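Local coordinates for protein WYL1 (Ruminococcus sp., PDB 6OAW) that serves as a WYL-domain accessory protein with a modulatory role in the Type VI-D CRISPR-Cas system, at residues K354-F360 / E375-Y380; Y226-D231 / L297-R301. The contacts are given in a common frame with arbitrary orientation. Numbering follows the deposited sequence.

Contact 1: K354-F360 / E375-Y380; sequences KYYFNKF and EMRTLY
Lys-354 lies in the last turns of a helix, and a type I beta turn runs from Phe-357 to Phe-360, with Phe-360 N to Phe-357 O at 3.0 Å. Residues 375-380 are all helix, within helix 370-389. The backbones come closest at Asn-358 and Met-376, whose CA atoms are 6.6 Å apart.

Two polar links join the segments. Lys-354 points toward the second helix, and its NZ makes a salt bridge with Glu-375 OE2 at 2.9 Å. Tyr-380, with chi1 near -87°, sends its OH to the backbone carbonyl of the turn. This hydrogen bond, Tyr-380 OH to Asn-358 O, is 2.6 Å long, and the carbonyl oxygen lies at the ring edge, near its plane.

These helices belong to the C-terminal alpha/beta part of the chain, and strand 364-368 joins them in sequence. Helix 370-389 also meets the second subunit. The Tyr-380 ring stacks on Tyr-380 of that subunit.

Apolar packing fills the space between the polar links. Met-376, a selenomethionine with chi1 and chi2 both m, bends its end toward the turn. Its SE is 3.6 Å from Asn-358 CA, and its CE is 3.7 Å from Lys-354 CD. Leu-379, rotamer tp, places CD2 4.1 Å from Asn-358 CB. The Met-376 side chain also touches Ile-366 of strand 364-368.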
loop_
_atom_site.group_PDB
_atom_site.type_symbol
_atom_site.label_atom_id
_atom_site.label_comp_id
_atom_site.label_asym_id
_atom_site.label_seq_id
_atom_site.Cartn_x
_atom_site.Cartn_y
_atom_site.Cartn_z
ATOM N N LYS B 354 -13.330 -21.518 6.158
ATOM C CA LYS B 354 -13.587 -21.781 4.720
ATOM C C LYS B 354 -12.762 -20.806 3.853
ATOM O O LYS B 354 -12.051 -21.247 2.916
ATOM C CB LYS B 354 -15.079 -21.537 4.488
ATOM C CG LYS B 354 -15.845 -22.504 3.637
ATOM C CD LYS B 354 -16.822 -21.810 2.725
ATOM C CE LYS B 354 -17.932 -21.075 3.435
ATOM N NZ LYS B 354 -18.457 -19.984 2.584
ATOM N N TYR B 355 -12.825 -19.502 4.147
ATOM C CA TYR B 355 -12.068 -18.473 3.383
ATOM C C TYR B 355 -10.562 -18.701 3.566
ATOM O O TYR B 355 -9.798 -18.317 2.686
ATOM C CB TYR B 355 -12.417 -17.024 3.750
ATOM C CG TYR B 355 -13.806 -16.558 3.400
ATOM C CD1 TYR B 355 -14.582 -17.222 2.465
ATOM C CD2 TYR B 355 -14.325 -15.411 3.968
ATOM C CE1 TYR B 355 -15.841 -16.758 2.115
ATOM C CE2 TYR B 355 -15.585 -14.944 3.645
ATOM C CZ TYR B 355 -16.343 -15.621 2.713
ATOM O OH TYR B 355 -17.575 -15.145 2.368
ATOM N N TYR B 356 -10.126 -19.377 4.627
ATOM C CA TYR B 356 -8.677 -19.623 4.817
ATOM C C TYR B 356 -8.214 -20.883 4.083
ATOM O O TYR B 356 -7.149 -20.858 3.432
ATOM C CB TYR B 356 -8.326 -19.763 6.286
ATOM C CG TYR B 356 -6.848 -19.809 6.523
ATOM C CD1 TYR B 356 -6.064 -18.682 6.371
ATOM C CD2 TYR B 356 -6.213 -21.001 6.831
ATOM C CE1 TYR B 356 -4.700 -18.727 6.595
ATOM C CE2 TYR B 356 -4.843 -21.064 7.021
ATOM C CZ TYR B 356 -4.085 -19.920 6.923
ATOM O OH TYR B 356 -2.730 -19.962 7.135
ATOM N N PHE B 357 -8.967 -21.979 4.227
ATOM C CA PHE B 357 -8.522 -23.302 3.743
ATOM C C PHE B 357 -9.026 -23.578 2.318
ATOM O O PHE B 357 -8.619 -24.602 1.765
ATOM C CB PHE B 357 -8.894 -24.373 4.752
ATOM C CG PHE B 357 -8.082 -24.316 6.011
ATOM C CD1 PHE B 357 -6.727 -24.584 5.977
ATOM C CD2 PHE B 357 -8.679 -24.027 7.231
ATOM C CE1 PHE B 357 -5.996 -24.564 7.154
ATOM C CE2 PHE B 357 -7.934 -23.974 8.395
ATOM C CZ PHE B 357 -6.599 -24.259 8.357
ATOM N N ASN B 358 -9.829 -22.696 1.721
ATOM C CA ASN B 358 -10.298 -22.912 0.328
ATOM C C ASN B 358 -9.112 -23.006 -0.648
ATOM O O ASN B 358 -9.298 -23.650 -1.687
ATOM C CB ASN B 358 -11.325 -21.874 -0.126
ATOM C CG ASN B 358 -10.832 -20.443 -0.107
ATOM O OD1 ASN B 358 -9.641 -20.205 0.089
ATOM N ND2 ASN B 358 -11.749 -19.515 -0.346
ATOM N N LYS B 359 -7.939 -22.428 -0.338
ATOM C CA LYS B 359 -6.743 -22.516 -1.214
ATOM C C LYS B 359 -5.804 -23.657 -0.813
ATOM O O LYS B 359 -4.770 -23.787 -1.414
ATOM C CB LYS B 359 -5.980 -21.197 -1.223
ATOM C CG LYS B 359 -5.539 -20.705 0.154
ATOM C CD LYS B 359 -4.727 -19.479 0.122
ATOM C CE LYS B 359 -4.546 -18.917 1.505
ATOM N NZ LYS B 359 -5.857 -18.636 2.123
ATOM N N PHE B 360 -6.137 -24.513 0.140
ATOM C CA PHE B 360 -5.168 -25.516 0.661
ATOM C C PHE B 360 -5.297 -26.860 -0.050
ATOM O O PHE B 360 -4.388 -27.643 0.093
ATOM C CB PHE B 360 -5.377 -25.712 2.156
ATOM C CG PHE B 360 -4.586 -24.788 3.033
ATOM C CD1 PHE B 360 -4.819 -23.420 3.029
ATOM C CD2 PHE B 360 -3.639 -25.296 3.908
ATOM C CE1 PHE B 360 -4.104 -22.585 3.876
ATOM C CE2 PHE B 360 -2.907 -24.451 4.719
ATOM C CZ PHE B 360 -3.143 -23.099 4.707
ATOM N N GLU B 375 -19.281 -27.373 0.201
ATOM C CA GLU B 375 -18.825 -26.228 -0.640
ATOM C C GLU B 375 -17.411 -26.507 -1.154
ATOM O O GLU B 375 -17.177 -26.281 -2.324
ATOM C CB GLU B 375 -18.809 -24.889 0.099
ATOM C CG GLU B 375 -20.184 -24.279 0.235
ATOM C CD GLU B 375 -20.188 -23.059 1.136
ATOM O OE1 GLU B 375 -20.985 -23.057 2.128
ATOM O OE2 GLU B 375 -19.327 -22.153 0.872
HETATM N N MSE B 376 -16.509 -26.963 -0.295
HETATM C CA MSE B 376 -15.113 -27.242 -0.709
HETATM C C MSE B 376 -15.128 -28.366 -1.742
HETATM O O MSE B 376 -14.436 -28.202 -2.757
HETATM C CB MSE B 376 -14.237 -27.624 0.478
HETATM C CG MSE B 376 -14.000 -26.488 1.470
HETATM SE SE MSE B 376 -13.300 -24.820 0.647
HETATM C CE MSE B 376 -14.921 -23.793 0.188
ATOM N N ARG B 377 -15.921 -29.435 -1.519
ATOM C CA ARG B 377 -15.967 -30.574 -2.463
ATOM C C ARG B 377 -16.418 -30.060 -3.846
ATOM O O ARG B 377 -15.779 -30.430 -4.842
ATOM C CB ARG B 377 -16.870 -31.709 -1.986
ATOM C CG ARG B 377 -16.804 -32.925 -2.906
ATOM C CD ARG B 377 -17.800 -33.956 -2.473
ATOM N NE ARG B 377 -17.668 -35.169 -3.267
ATOM C CZ ARG B 377 -18.681 -35.962 -3.596
ATOM N NH1 ARG B 377 -19.904 -35.683 -3.176
ATOM N NH2 ARG B 377 -18.468 -37.035 -4.334
ATOM N N THR B 378 -17.484 -29.262 -3.897
ATOM C CA THR B 378 -18.014 -28.632 -5.132
ATOM C C THR B 378 -16.919 -27.758 -5.777
ATOM O O THR B 378 -16.630 -27.966 -6.968
ATOM C CB THR B 378 -19.263 -27.807 -4.797
ATOM O OG1 THR B 378 -20.217 -28.773 -4.366
ATOM C CG2 THR B 378 -19.808 -27.003 -5.968
ATOM N N LEU B 379 -16.317 -26.830 -5.017
ATOM C CA LEU B 379 -15.275 -25.924 -5.567
ATOM C C LEU B 379 -14.184 -26.765 -6.236
ATOM O O LEU B 379 -13.839 -26.492 -7.416
ATOM C CB LEU B 379 -14.696 -25.054 -4.453
ATOM C CG LEU B 379 -13.473 -24.207 -4.822
ATOM C CD1 LEU B 379 -13.832 -23.134 -5.861
ATOM C CD2 LEU B 379 -12.892 -23.563 -3.554
ATOM N N TYR B 380 -13.691 -27.779 -5.532
ATOM C CA TYR B 380 -12.526 -28.575 -5.987
ATOM C C TYR B 380 -12.948 -29.492 -7.127
ATOM O O TYR B 380 -12.167 -29.573 -8.085
ATOM C CB TYR B 380 -11.865 -29.315 -4.823
ATOM C CG TYR B 380 -10.846 -28.432 -4.170
ATOM C CD1 TYR B 380 -9.573 -28.326 -4.698
ATOM C CD2 TYR B 380 -11.207 -27.574 -3.154
ATOM C CE1 TYR B 380 -8.657 -27.420 -4.199
ATOM C CE2 TYR B 380 -10.300 -26.657 -2.650
ATOM C CZ TYR B 380 -9.012 -26.590 -3.164
ATOM O OH TYR B 380 -8.087 -25.711 -2.668
#

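Contact 2: Y226-D231 / L297-R301; sequences YRIVSD and LSDPR
A guanidinium lies over a leucine methyl here: Leu-297 CD1 sits on one face of the Arg-227 group, 3.5 Å from NH1. The arginine can point this way because Tyr-226 and Arg-227 form a classic beta bulge opposite Val-240. Tyr-226 has phi/psi of -116/-62°, and both CA-to-CB bonds point toward residues 297-301. Residues 226-230 are strand. Residues 297-298 end a helix, and Asp-299 is the first residue to leave helical angles.

The CA atoms of Val-229 and Leu-297 are 7.0 Å apart, and those of Asp-231 and Pro-300 are 6.5 Å apart. Strand 219-230 belongs to an antiparallel sheet, consistent with the beta core of the WYL domain. Helix 287-298 and the loop after it lie against that sheet, next to strand 237-243, where Val-240 touches Leu-297 and Tyr-238 touches Pro-300.

No hydrogen bond crosses the contact. Leu-297, rotamer mt, puts CD1 4.0 Å from Tyr-226 CE2 and CD2 4.0 Å from Val-229 CG1. Val-229, chi1 m, sets CG2 3.7 Å from Pro-300 CB. The proline ring also reaches the backbone of Asp-231, with Pro-300 CG to Asp-231 CA at 4.2 Å.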
loop_
_atom_site.group_PDB
_atom_site.type_symbol
_atom_site.label_atom_id
_atom_site.label_comp_id
_atom_site.label_asym_id
_atom_site.label_seq_id
_atom_site.Cartn_x
_atom_site.Cartn_y
_atom_site.Cartn_z
ATOM N N TYR B 226 -19.468 2.773 19.630
ATOM C CA TYR B 226 -18.339 2.561 20.569
ATOM C C TYR B 226 -17.040 3.109 19.960
ATOM O O TYR B 226 -16.439 4.020 20.513
ATOM C CB TYR B 226 -18.225 1.089 20.965
ATOM C CG TYR B 226 -17.223 0.895 22.066
ATOM C CD1 TYR B 226 -17.564 1.050 23.399
ATOM C CD2 TYR B 226 -15.901 0.659 21.749
ATOM C CE1 TYR B 226 -16.611 0.934 24.399
ATOM C CE2 TYR B 226 -14.938 0.523 22.732
ATOM C CZ TYR B 226 -15.295 0.675 24.058
ATOM O OH TYR B 226 -14.337 0.518 24.998
ATOM N N ARG B 227 -16.610 2.566 18.828
ATOM C CA ARG B 227 -15.374 3.049 18.160
ATOM C C ARG B 227 -15.390 2.599 16.704
ATOM O O ARG B 227 -15.907 1.491 16.430
ATOM C CB ARG B 227 -14.130 2.533 18.887
ATOM C CG ARG B 227 -12.839 3.233 18.472
ATOM C CD ARG B 227 -11.588 2.531 18.999
ATOM N NE ARG B 227 -11.554 2.519 20.459
ATOM C CZ ARG B 227 -10.889 1.633 21.215
ATOM N NH1 ARG B 227 -10.166 0.666 20.670
ATOM N NH2 ARG B 227 -10.960 1.725 22.526
ATOM N N ILE B 228 -14.864 3.438 15.822
ATOM C CA ILE B 228 -14.600 3.102 14.392
ATOM C C ILE B 228 -13.212 2.452 14.337
ATOM O O ILE B 228 -12.291 3.000 14.948
ATOM C CB ILE B 228 -14.705 4.353 13.501
ATOM C CG1 ILE B 228 -16.094 4.980 13.581
ATOM C CG2 ILE B 228 -14.335 4.035 12.059
ATOM C CD1 ILE B 228 -16.251 6.182 12.663
ATOM N N VAL B 229 -13.077 1.293 13.688
ATOM C CA VAL B 229 -11.750 0.632 13.529
ATOM C C VAL B 229 -11.611 0.203 12.082
ATOM O O VAL B 229 -12.632 0.046 11.408
ATOM C CB VAL B 229 -11.576 -0.583 14.453
ATOM C CG1 VAL B 229 -11.706 -0.205 15.919
ATOM C CG2 VAL B 229 -12.541 -1.699 14.067
ATOM N N SER B 230 -10.371 0.010 11.664
ATOM C CA SER B 230 -9.975 -0.689 10.419
ATOM C C SER B 230 -9.701 -2.134 10.768
ATOM O O SER B 230 -9.170 -2.343 11.865
ATOM C CB SER B 230 -8.710 -0.116 9.855
ATOM O OG SER B 230 -8.972 1.104 9.213
ATOM N N ASP B 231 -9.870 -3.047 9.821
ATOM C CA ASP B 231 -9.195 -4.368 9.903
ATOM C C ASP B 231 -7.677 -4.170 9.837
ATOM O O ASP B 231 -7.227 -3.142 9.339
ATOM C CB ASP B 231 -9.645 -5.334 8.805
ATOM C CG ASP B 231 -9.475 -4.789 7.400
ATOM O OD1 ASP B 231 -8.299 -4.783 6.886
ATOM O OD2 ASP B 231 -10.505 -4.354 6.829
ATOM N N LEU B 297 -13.459 -5.349 18.507
ATOM C CA LEU B 297 -12.323 -4.410 18.282
ATOM C C LEU B 297 -11.137 -5.174 17.677
ATOM O O LEU B 297 -10.459 -4.598 16.821
ATOM C CB LEU B 297 -11.884 -3.746 19.596
ATOM C CG LEU B 297 -12.849 -2.749 20.247
ATOM C CD1 LEU B 297 -12.158 -2.067 21.438
ATOM C CD2 LEU B 297 -13.364 -1.708 19.248
ATOM N N SER B 298 -10.860 -6.401 18.121
ATOM C CA SER B 298 -9.647 -7.130 17.674
ATOM C C SER B 298 -9.938 -7.876 16.366
ATOM O O SER B 298 -9.007 -7.949 15.536
ATOM C CB SER B 298 -9.110 -8.019 18.732
ATOM O OG SER B 298 -10.158 -8.743 19.347
ATOM N N ASP B 299 -11.179 -8.344 16.152
ATOM C CA ASP B 299 -11.615 -8.884 14.828
ATOM C C ASP B 299 -12.958 -8.281 14.404
ATOM O O ASP B 299 -14.024 -8.817 14.664
ATOM C CB ASP B 299 -11.613 -10.414 14.815
ATOM C CG ASP B 299 -11.647 -10.932 13.384
ATOM O OD1 ASP B 299 -12.176 -10.210 12.500
ATOM O OD2 ASP B 299 -11.071 -11.999 13.133
ATOM N N PRO B 300 -12.972 -7.117 13.739
ATOM C CA PRO B 300 -14.234 -6.473 13.401
ATOM C C PRO B 300 -14.945 -7.051 12.183
ATOM O O PRO B 300 -16.049 -6.603 11.953
ATOM C CB PRO B 300 -13.838 -5.029 13.073
ATOM C CG PRO B 300 -12.414 -5.177 12.553
ATOM C CD PRO B 300 -11.807 -6.300 13.369
ATOM N N ARG B 301 -14.315 -7.962 11.437
ATOM C CA ARG B 301 -15.015 -8.642 10.320
ATOM C C ARG B 301 -15.691 -9.915 10.808
ATOM O O ARG B 301 -16.838 -10.110 10.462
ATOM C CB ARG B 301 -14.113 -9.025 9.150
ATOM C CG ARG B 301 -14.932 -9.360 7.912
ATOM C CD ARG B 301 -14.132 -9.762 6.686
ATOM N NE ARG B 301 -15.008 -10.312 5.647
ATOM C CZ ARG B 301 -14.601 -10.849 4.496
ATOM N NH1 ARG B 301 -13.309 -10.942 4.223
ATOM N NH2 ARG B 301 -15.493 -11.295 3.629
#

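Both segments of contact 2 precede those of contact 1 in sequence, and the centres of the two contacts are about 27 Å apart. The centre of contact 2 is about 11 Å from the centre of the chain, on the sheet consistent with the WYL domain. The centre of contact 1 is about 29 Å from the centre of the chain, in the C-terminal part, and this contact borders the second subunit. Within the dimeric assembly, contact 2 is made by one subunit alone. The two still meet through side chains: Tyr-355 CE2 packs 3.7 Å from Arg-301 NH2. Asp-299 also touches Gln-352 of helix 350-357. The loop after helix 287-298 therefore faces the sheet with Pro-300 and meets the C-terminal part through Asp-299 and Arg-301.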